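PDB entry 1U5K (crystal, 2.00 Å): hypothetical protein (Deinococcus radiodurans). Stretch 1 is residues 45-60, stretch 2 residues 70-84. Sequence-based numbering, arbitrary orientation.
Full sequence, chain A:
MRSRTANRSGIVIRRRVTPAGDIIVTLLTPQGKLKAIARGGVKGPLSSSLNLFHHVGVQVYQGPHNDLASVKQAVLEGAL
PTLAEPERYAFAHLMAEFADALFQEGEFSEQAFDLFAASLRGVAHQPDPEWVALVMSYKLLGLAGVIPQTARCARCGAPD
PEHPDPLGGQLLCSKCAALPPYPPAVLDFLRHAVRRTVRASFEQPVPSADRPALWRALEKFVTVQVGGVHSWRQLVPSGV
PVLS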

# COMPACT_ATOMS: atom_id res chain seq x y z
N PRO A 45 -18.89 13.87 -20.11
CA PRO A 45 -18.28 13.24 -21.28
C PRO A 45 -16.87 12.66 -21.11
O PRO A 45 -16.39 11.95 -21.99
CB PRO A 45 -18.30 14.22 -22.45
N LEU A 46 -16.22 12.94 -19.98
CA LEU A 46 -14.80 12.65 -19.79
C LEU A 46 -14.49 11.39 -18.99
O LEU A 46 -13.33 10.98 -18.92
CB LEU A 46 -14.12 13.83 -19.10
CG LEU A 46 -14.53 15.24 -19.54
CD1 LEU A 46 -13.78 16.29 -18.73
CD2 LEU A 46 -14.30 15.44 -21.04
N SER A 47 -15.52 10.78 -18.40
CA SER A 47 -15.36 9.69 -17.44
C SER A 47 -14.65 8.46 -18.01
O SER A 47 -13.72 7.93 -17.40
CB SER A 47 -16.72 9.26 -16.90
OG SER A 47 -16.55 8.41 -15.78
N SER A 48 -15.08 8.04 -19.19
CA SER A 48 -14.57 6.80 -19.76
C SER A 48 -13.15 6.94 -20.31
O SER A 48 -12.35 6.00 -20.19
CB SER A 48 -15.49 6.30 -20.87
OG SER A 48 -15.50 7.25 -21.91
N SER A 49 -12.84 8.10 -20.89
CA SER A 49 -11.49 8.35 -21.39
C SER A 49 -10.43 8.35 -20.28
O SER A 49 -9.35 7.81 -20.49
CB SER A 49 -11.40 9.63 -22.22
OG SER A 49 -11.57 10.80 -21.43
N LEU A 50 -10.73 8.90 -19.10
CA LEU A 50 -9.70 9.00 -18.07
C LEU A 50 -9.55 7.71 -17.25
O LEU A 50 -9.62 7.74 -16.02
CB LEU A 50 -9.99 10.21 -17.19
CG LEU A 50 -9.83 11.60 -17.82
CD1 LEU A 50 -10.24 12.65 -16.79
CD2 LEU A 50 -8.43 11.91 -18.30
N ASN A 51 -9.41 6.56 -17.90
CA ASN A 51 -9.26 5.32 -17.14
C ASN A 51 -7.84 4.79 -17.23
O ASN A 51 -7.09 5.17 -18.12
CB ASN A 51 -10.26 4.26 -17.60
CG ASN A 51 -11.61 4.43 -16.93
OD1 ASN A 51 -11.80 4.06 -15.76
ND2 ASN A 51 -12.54 5.01 -17.68
N LEU A 52 -7.50 3.92 -16.28
CA LEU A 52 -6.14 3.43 -16.16
C LEU A 52 -5.64 2.90 -17.49
O LEU A 52 -6.35 2.18 -18.19
CB LEU A 52 -5.99 2.30 -15.14
CG LEU A 52 -5.74 2.70 -13.70
CD1 LEU A 52 -5.44 1.47 -12.85
CD2 LEU A 52 -4.63 3.68 -13.62
N PHE A 53 -4.41 3.32 -17.79
CA PHE A 53 -3.65 2.79 -18.90
C PHE A 53 -4.03 3.40 -20.25
O PHE A 53 -3.40 3.12 -21.25
CB PHE A 53 -3.63 1.25 -18.93
CG PHE A 53 -3.43 0.61 -17.57
CD1 PHE A 53 -4.26 -0.41 -17.14
CD2 PHE A 53 -2.50 1.09 -16.67
CE1 PHE A 53 -4.12 -1.00 -15.88
CE2 PHE A 53 -2.35 0.53 -15.42
CZ PHE A 53 -3.16 -0.52 -15.01
N HIS A 54 -5.01 4.30 -20.27
CA HIS A 54 -5.32 5.00 -21.51
C HIS A 54 -4.29 6.08 -21.78
O HIS A 54 -3.83 6.75 -20.86
CB HIS A 54 -6.70 5.65 -21.39
CG HIS A 54 -7.85 4.70 -21.52
ND1 HIS A 54 -9.16 5.13 -21.43
CD2 HIS A 54 -7.90 3.37 -21.78
CE1 HIS A 54 -9.96 4.10 -21.61
NE2 HIS A 54 -9.23 3.03 -21.85
N HIS A 55 -3.90 6.23 -23.05
CA HIS A 55 -3.08 7.36 -23.49
C HIS A 55 -4.10 8.42 -23.90
O HIS A 55 -4.89 8.19 -24.81
CB HIS A 55 -2.16 6.98 -24.67
CG HIS A 55 -1.12 8.01 -25.01
ND1 HIS A 55 0.16 7.67 -25.38
CD2 HIS A 55 -1.16 9.36 -25.01
CE1 HIS A 55 0.86 8.77 -25.60
NE2 HIS A 55 0.09 9.81 -25.37
N VAL A 56 -4.12 9.54 -23.17
CA VAL A 56 -5.07 10.62 -23.42
C VAL A 56 -4.37 11.93 -23.76
O VAL A 56 -3.24 12.17 -23.33
CB VAL A 56 -6.01 10.84 -22.23
CG1 VAL A 56 -6.79 9.57 -21.96
CG2 VAL A 56 -5.24 11.30 -20.98
N GLY A 57 -5.05 12.74 -24.56
CA GLY A 57 -4.71 14.14 -24.78
C GLY A 57 -5.67 14.97 -23.94
O GLY A 57 -6.88 14.72 -23.90
N VAL A 58 -5.11 15.90 -23.18
CA VAL A 58 -5.90 16.71 -22.26
C VAL A 58 -5.51 18.17 -22.40
O VAL A 58 -4.33 18.50 -22.56
CB VAL A 58 -5.69 16.34 -20.77
CG1 VAL A 58 -6.36 15.01 -20.44
CG2 VAL A 58 -4.23 16.32 -20.36
N GLN A 59 -6.51 19.03 -22.35
CA GLN A 59 -6.29 20.45 -22.15
C GLN A 59 -6.49 20.74 -20.68
O GLN A 59 -7.55 20.50 -20.11
CB GLN A 59 -7.27 21.26 -23.01
CG GLN A 59 -7.07 22.76 -22.90
CD GLN A 59 -7.92 23.48 -23.92
OE1 GLN A 59 -7.45 23.76 -25.02
NE2 GLN A 59 -9.18 23.73 -23.58
N VAL A 60 -5.47 21.30 -20.05
CA VAL A 60 -5.55 21.57 -18.62
C VAL A 60 -5.35 23.05 -18.32
O VAL A 60 -4.56 23.74 -18.98
CB VAL A 60 -4.51 20.79 -17.77
CG1 VAL A 60 -4.95 19.35 -17.63
CG2 VAL A 60 -3.11 20.91 -18.32
N SER A 70 -6.85 21.67 -13.61
CA SER A 70 -8.20 21.20 -13.87
C SER A 70 -8.27 20.78 -15.34
O SER A 70 -7.67 21.43 -16.19
CB SER A 70 -9.20 22.29 -13.47
OG SER A 70 -9.91 22.74 -14.60
N VAL A 71 -8.95 19.67 -15.63
CA VAL A 71 -9.05 19.13 -16.98
C VAL A 71 -10.26 19.77 -17.65
O VAL A 71 -11.36 19.70 -17.12
CB VAL A 71 -9.26 17.60 -17.02
CG1 VAL A 71 -9.46 17.10 -18.44
CG2 VAL A 71 -8.09 16.87 -16.38
N LYS A 72 -10.03 20.41 -18.80
CA LYS A 72 -11.09 21.10 -19.52
C LYS A 72 -11.58 20.22 -20.67
O LYS A 72 -12.77 20.19 -20.96
CB LYS A 72 -10.60 22.48 -19.98
CG LYS A 72 -10.34 23.46 -18.83
CD LYS A 72 -10.95 24.86 -19.04
CE LYS A 72 -10.79 25.86 -17.87
NZ LYS A 72 -10.49 27.31 -18.16
N GLN A 73 -10.66 19.53 -21.33
CA GLN A 73 -11.02 18.56 -22.36
C GLN A 73 -10.11 17.33 -22.29
O GLN A 73 -8.96 17.39 -21.85
CB GLN A 73 -10.91 19.17 -23.75
CG GLN A 73 -11.93 20.26 -24.07
CD GLN A 73 -11.52 21.05 -25.30
OE1 GLN A 73 -10.81 20.53 -26.16
NE2 GLN A 73 -11.97 22.30 -25.39
N ALA A 74 -10.63 16.21 -22.77
CA ALA A 74 -9.86 14.97 -22.79
C ALA A 74 -10.27 14.16 -24.01
O ALA A 74 -11.46 14.00 -24.28
CB ALA A 74 -10.09 14.18 -21.51
N VAL A 75 -9.27 13.67 -24.73
CA VAL A 75 -9.48 12.92 -25.97
C VAL A 75 -8.66 11.63 -25.88
O VAL A 75 -7.46 11.66 -25.63
CB VAL A 75 -9.02 13.80 -27.15
CG1 VAL A 75 -8.71 12.98 -28.39
CG2 VAL A 75 -10.10 14.84 -27.45
N LEU A 76 -9.32 10.50 -26.09
CA LEU A 76 -8.63 9.21 -26.10
C LEU A 76 -7.74 9.05 -27.34
O LEU A 76 -8.20 9.11 -28.47
CB LEU A 76 -9.66 8.09 -25.95
CG LEU A 76 -9.11 6.67 -25.92
CD1 LEU A 76 -8.34 6.46 -24.62
CD2 LEU A 76 -10.27 5.69 -26.04
N GLU A 77 -6.44 8.87 -27.12
CA GLU A 77 -5.46 8.74 -28.19
C GLU A 77 -4.98 7.31 -28.44
O GLU A 77 -4.42 7.00 -29.48
CB GLU A 77 -4.26 9.64 -27.93
CG GLU A 77 -4.69 11.10 -27.97
CD GLU A 77 -3.60 12.11 -27.66
OE1 GLU A 77 -2.48 11.74 -27.24
OE2 GLU A 77 -3.89 13.31 -27.84
N GLY A 78 -5.20 6.43 -27.47
CA GLY A 78 -4.59 5.11 -27.50
C GLY A 78 -5.14 4.32 -26.33
O GLY A 78 -5.24 4.81 -25.21
N ALA A 79 -5.55 3.09 -26.64
CA ALA A 79 -5.96 2.14 -25.62
C ALA A 79 -5.38 0.77 -25.94
O ALA A 79 -4.99 0.51 -27.08
CB ALA A 79 -7.47 2.10 -25.52
N LEU A 80 -5.32 -0.08 -24.92
CA LEU A 80 -4.83 -1.45 -25.02
C LEU A 80 -5.89 -2.34 -24.36
O LEU A 80 -5.82 -2.62 -23.16
CB LEU A 80 -3.46 -1.58 -24.34
CG LEU A 80 -2.31 -0.73 -24.88
CD1 LEU A 80 -1.22 -0.41 -23.84
CD2 LEU A 80 -1.64 -1.40 -26.07
N PRO A 81 -6.89 -2.76 -25.14
CA PRO A 81 -8.05 -3.49 -24.60
C PRO A 81 -7.70 -4.80 -23.91
O PRO A 81 -8.37 -5.33 -23.05
CB PRO A 81 -8.92 -3.79 -25.83
CG PRO A 81 -8.29 -3.14 -27.00
CD PRO A 81 -6.97 -2.52 -26.59
N THR A 82 -6.55 -5.34 -24.29
CA THR A 82 -6.05 -6.60 -23.79
C THR A 82 -5.57 -6.52 -22.33
O THR A 82 -5.53 -7.51 -21.60
CB THR A 82 -4.98 -6.85 -24.88
OG1 THR A 82 -5.25 -7.97 -25.73
CG2 THR A 82 -3.57 -6.80 -24.44
N LEU A 83 -5.23 -5.31 -21.89
CA LEU A 83 -5.00 -5.02 -20.47
C LEU A 83 -6.18 -5.32 -19.56
O LEU A 83 -6.01 -5.38 -18.34
CB LEU A 83 -4.51 -3.59 -20.28
CG LEU A 83 -3.14 -3.27 -20.86
CD1 LEU A 83 -2.68 -1.84 -20.57
CD2 LEU A 83 -2.10 -4.30 -20.42
N ALA A 84 -7.37 -5.56 -20.12
CA ALA A 84 -8.48 -6.04 -19.31
C ALA A 84 -8.33 -7.51 -18.90
O ALA A 84 -8.95 -7.97 -17.94
CB ALA A 84 -9.81 -5.81 -20.01
O HOH W 1 -5.15 1.12 -22.46

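Two beta bulges interrupt the antiparallel pairing of strand 55-60 with strand 70-78, one near each end of the paired segment. At the first, His 55 pairs with Gly 78 but Val 56 with Leu 76, so Glu 77 is the extra residue; at the second, Gln 59 pairs with Gln 73 but Val 60 with Val 71, leaving Lys 72 extra. Both extra residues turn their amides to the opposing carbonyl: Glu 77 N donates to His 55 O (2.9 Å) and Lys 72 N to Gln 59 O (2.8 Å), the latter also receiving a weak bond from Gln 73 N (3.5 Å). Between the bulges the ladder is regular. Gly 57 N donates to Val 75 O (2.8 Å) and Val 75 N returns to Gly 57 O (2.7 Å), while His 55 N to Gly 78 O (2.9 Å) and Gln 59 N to Gln 73 O (3.0 Å) extend it in both directions. Because Gly 57 lacks a side chain, the Glu 77 carboxylate can lie over it, OE2 standing 3.3 Å from Gly 57 CA; an ideal CB there would fall 2.2 Å from that oxygen. The other face of the sheet is apolar: Val 58 CG1 lies 4.0 Å from Ala 74 CB and 4.2 Å from Val 71 CG1. The loop before the strand covers Ala 74, with Ser 49 OG 3.7 Å and Leu 50 CD2 4.3 Å from its CB. Ser 49 O accepts a hydrogen bond from His 54 ND1 (2.8 Å), and Leu 76 CD1 sits over one face of the His 54 ring, 3.9 Å from its centroid. Beyond the ladder, water 1 bridges Phe 53 O (2.9 Å, weak) and Leu 80 N (2.7 Å), and Phe 53 CB packs against Leu 83 CD1 (3.6 Å).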